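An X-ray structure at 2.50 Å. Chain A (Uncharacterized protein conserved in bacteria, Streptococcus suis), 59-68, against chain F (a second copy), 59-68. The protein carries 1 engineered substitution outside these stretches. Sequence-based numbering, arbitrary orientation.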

# COMPACT_ATOMS: atom_id res chain seq x y z
N ASN A 59 -10.43 -23.26 6.88
CA ASN A 59 -10.73 -22.56 8.11
C ASN A 59 -9.45 -21.96 8.67
O ASN A 59 -8.35 -22.49 8.48
CB ASN A 59 -11.31 -23.50 9.17
CG ASN A 59 -12.67 -24.05 8.81
OD1 ASN A 59 -13.48 -23.39 8.16
ND2 ASN A 59 -12.95 -25.27 9.26
N LEU A 60 -9.61 -20.84 9.37
CA LEU A 60 -8.51 -20.16 10.02
C LEU A 60 -8.44 -20.76 11.42
O LEU A 60 -9.40 -20.68 12.18
CB LEU A 60 -8.79 -18.66 10.10
CG LEU A 60 -7.79 -17.84 10.91
CD1 LEU A 60 -6.43 -17.84 10.21
CD2 LEU A 60 -8.30 -16.41 11.07
N LEU A 61 -7.32 -21.37 11.77
CA LEU A 61 -7.15 -21.98 13.07
C LEU A 61 -6.63 -21.02 14.13
O LEU A 61 -7.08 -21.06 15.28
CB LEU A 61 -6.22 -23.19 12.95
CG LEU A 61 -6.84 -24.59 12.94
CD1 LEU A 61 -8.19 -24.59 12.23
CD2 LEU A 61 -5.85 -25.54 12.29
N SER A 62 -5.67 -20.17 13.75
CA SER A 62 -5.09 -19.21 14.68
C SER A 62 -4.37 -18.09 13.96
O SER A 62 -3.97 -18.22 12.81
CB SER A 62 -4.12 -19.91 15.63
OG SER A 62 -3.08 -20.55 14.91
N GLU A 63 -4.19 -16.99 14.68
CA GLU A 63 -3.55 -15.82 14.13
C GLU A 63 -2.65 -15.22 15.22
O GLU A 63 -3.14 -14.78 16.27
CB GLU A 63 -4.64 -14.84 13.70
CG GLU A 63 -4.23 -13.73 12.77
CD GLU A 63 -5.42 -12.91 12.34
OE1 GLU A 63 -6.26 -13.43 11.57
OE2 GLU A 63 -5.54 -11.74 12.78
N THR A 64 -1.35 -15.24 14.97
CA THR A 64 -0.35 -14.75 15.90
C THR A 64 0.36 -13.51 15.37
O THR A 64 0.89 -13.51 14.28
CB THR A 64 0.71 -15.82 16.15
OG1 THR A 64 0.08 -17.00 16.68
CG2 THR A 64 1.77 -15.32 17.12
N VAL A 65 0.36 -12.44 16.16
CA VAL A 65 1.02 -11.21 15.76
C VAL A 65 2.24 -10.97 16.64
O VAL A 65 2.10 -10.85 17.85
CB VAL A 65 0.07 -10.01 15.87
CG1 VAL A 65 0.85 -8.71 15.74
CG2 VAL A 65 -0.97 -10.08 14.76
N VAL A 66 3.42 -10.92 16.04
CA VAL A 66 4.65 -10.69 16.78
C VAL A 66 5.28 -9.35 16.42
O VAL A 66 5.56 -9.08 15.25
CB VAL A 66 5.67 -11.77 16.46
CG1 VAL A 66 6.86 -11.65 17.41
CG2 VAL A 66 5.03 -13.14 16.56
N GLU A 67 5.49 -8.49 17.42
CA GLU A 67 6.09 -7.19 17.18
C GLU A 67 7.48 -7.35 16.59
O GLU A 67 8.19 -8.30 16.91
CB GLU A 67 6.18 -6.39 18.48
CG GLU A 67 6.88 -5.04 18.34
CD GLU A 67 6.10 -4.07 17.45
OE1 GLU A 67 5.02 -3.59 17.89
OE2 GLU A 67 6.55 -3.81 16.31
N GLY A 68 7.89 -6.41 15.74
CA GLY A 68 9.20 -6.50 15.14
C GLY A 68 10.20 -5.60 15.85
O GLY A 68 10.06 -5.28 17.02
N ASN F 59 5.28 -3.72 28.00
CA ASN F 59 4.97 -3.63 26.58
C ASN F 59 4.42 -4.97 26.10
O ASN F 59 4.62 -6.00 26.74
CB ASN F 59 6.22 -3.28 25.76
CG ASN F 59 6.78 -1.91 26.08
OD1 ASN F 59 6.08 -1.05 26.63
ND2 ASN F 59 8.05 -1.70 25.73
N LEU F 60 3.71 -4.95 24.97
CA LEU F 60 3.15 -6.16 24.38
C LEU F 60 4.15 -6.63 23.33
O LEU F 60 4.57 -5.85 22.50
CB LEU F 60 1.80 -5.83 23.73
CG LEU F 60 1.03 -6.93 22.99
CD1 LEU F 60 0.64 -8.07 23.94
CD2 LEU F 60 -0.21 -6.30 22.37
N LEU F 61 4.53 -7.90 23.37
CA LEU F 61 5.49 -8.46 22.42
C LEU F 61 4.84 -9.32 21.33
O LEU F 61 5.36 -9.43 20.22
CB LEU F 61 6.52 -9.33 23.15
CG LEU F 61 7.45 -8.76 24.22
CD1 LEU F 61 8.44 -9.84 24.64
CD2 LEU F 61 8.19 -7.53 23.70
N SER F 62 3.72 -9.95 21.65
CA SER F 62 3.04 -10.80 20.69
C SER F 62 1.65 -11.17 21.19
O SER F 62 1.42 -11.29 22.39
CB SER F 62 3.84 -12.07 20.43
OG SER F 62 4.00 -12.82 21.62
N GLU F 63 0.73 -11.34 20.25
CA GLU F 63 -0.63 -11.67 20.59
C GLU F 63 -1.15 -12.74 19.65
O GLU F 63 -1.17 -12.56 18.43
CB GLU F 63 -1.49 -10.42 20.50
CG GLU F 63 -2.94 -10.62 20.88
CD GLU F 63 -3.75 -9.34 20.73
OE1 GLU F 63 -3.45 -8.35 21.43
OE2 GLU F 63 -4.70 -9.33 19.91
N THR F 64 -1.57 -13.87 20.23
CA THR F 64 -2.10 -14.98 19.46
C THR F 64 -3.58 -15.15 19.72
O THR F 64 -4.02 -15.14 20.87
CB THR F 64 -1.42 -16.31 19.81
OG1 THR F 64 -0.00 -16.20 19.61
CG2 THR F 64 -1.95 -17.42 18.92
N VAL F 65 -4.36 -15.29 18.65
CA VAL F 65 -5.79 -15.54 18.81
C VAL F 65 -6.08 -16.90 18.19
O VAL F 65 -5.87 -17.10 17.00
CB VAL F 65 -6.66 -14.49 18.09
CG1 VAL F 65 -8.10 -14.98 18.07
CG2 VAL F 65 -6.60 -13.17 18.82
N VAL F 66 -6.51 -17.83 19.02
CA VAL F 66 -6.86 -19.16 18.54
C VAL F 66 -8.35 -19.09 18.30
O VAL F 66 -9.13 -19.06 19.25
CB VAL F 66 -6.54 -20.23 19.58
CG1 VAL F 66 -7.09 -21.56 19.13
CG2 VAL F 66 -5.03 -20.32 19.78
N GLU F 67 -8.75 -19.05 17.03
CA GLU F 67 -10.16 -18.93 16.67
C GLU F 67 -11.07 -19.91 17.39
O GLU F 67 -10.69 -21.03 17.74
CB GLU F 67 -10.34 -19.10 15.15
CG GLU F 67 -9.57 -18.11 14.31
CD GLU F 67 -9.73 -16.67 14.77
OE1 GLU F 67 -10.88 -16.22 14.96
OE2 GLU F 67 -8.70 -15.98 14.93
N GLY F 68 -12.30 -19.45 17.62
CA GLY F 68 -13.27 -20.28 18.30
C GLY F 68 -14.27 -20.88 17.34
O GLY F 68 -13.93 -21.20 16.19
O HOH W 1 -8.88 -22.99 16.30
O HOH W 2 8.13 -9.19 19.49

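The contact is an antiparallel pairing of the same strand from two copies of one protein, held chiefly by backbone hydrogen bonds and arranged about a near-twofold centre at A:Thr64 and F:Thr64. The strand portions at residues 59-66 of each chain run at 173° to one another, and their axes approach to 4.5 Å. Equivalent residues meet at the centre, where A:Thr64 CA and F:Thr64 CA lie 4.0 Å apart, and the register then runs outward so that A:Glu63 faces F:Val65 and A:Val65 faces F:Glu63.

These two flanking pairs are the hydrogen-bonded ones. A:Glu63 N donates to F:Val65 O at 2.9 Å, and F:Val65 N returns a bond to A:Glu63 O at 2.7 Å. The related pair repeats the pattern: A:Val65 N to F:Glu63 O is 2.7 Å, and F:Glu63 N to A:Val65 O is 2.8 Å. N-H...O angles of 153° to 169° support all four. The carbonyls also receive CA-H...O contacts, as between F:Ser62 CA and A:Val65 O at 3.0 Å.

A:Thr64 and F:Thr64 form a non-hydrogen-bonded backbone pair, which brings their side chains close on the same face of the sheet. Both take the m rotamer (chi1 -59° and -57°), placing A:Thr64 OG1 3.0 Å from F:Thr64 OG1 in a hydrogen bond in which either hydroxyl could be the donor. On that face, A:Val66 CG2 lies 4.2 Å from F:Ser62 CB, and A:Ser62 CB lies 4.3 Å from F:Val66 CG2, so these neighbours add van der Waals packing. The side chains of A:Glu63, A:Val65, F:Glu63 and F:Val65 occupy the other face.

The ends are less alike. A:Glu67 N donates to F:Leu61 O at 3.0 Å and 161°, whereas the bond from F:Glu67 N to A:Leu61 O, at 3.1 Å, is weak because its angle falls to 129°. A water supplements each junction: the O of water 1 donates to A:Leu61 O (2.8 Å) and F:Glu67 O (3.0 Å), and the O of water 2 to F:Leu61 O (2.9 Å) and A:Glu67 O (2.7 Å).

The side chains of A:Glu67 and F:Glu67 differ more strongly. F:Glu67, with chi1 at -58° (m), packs its aliphatic part against A:Leu60, F:Glu67 CG to A:Leu60 CG at 3.8 Å, and has 69 Å² covered, the largest value for any residue here. A:Glu67 has chi1 at 177° (t), and its end leads away from chain F; A:Glu67 OE2 accepts a hydrogen bond from A:Gly68 N at 3.0 Å. Together the two stretches bury 552 Å².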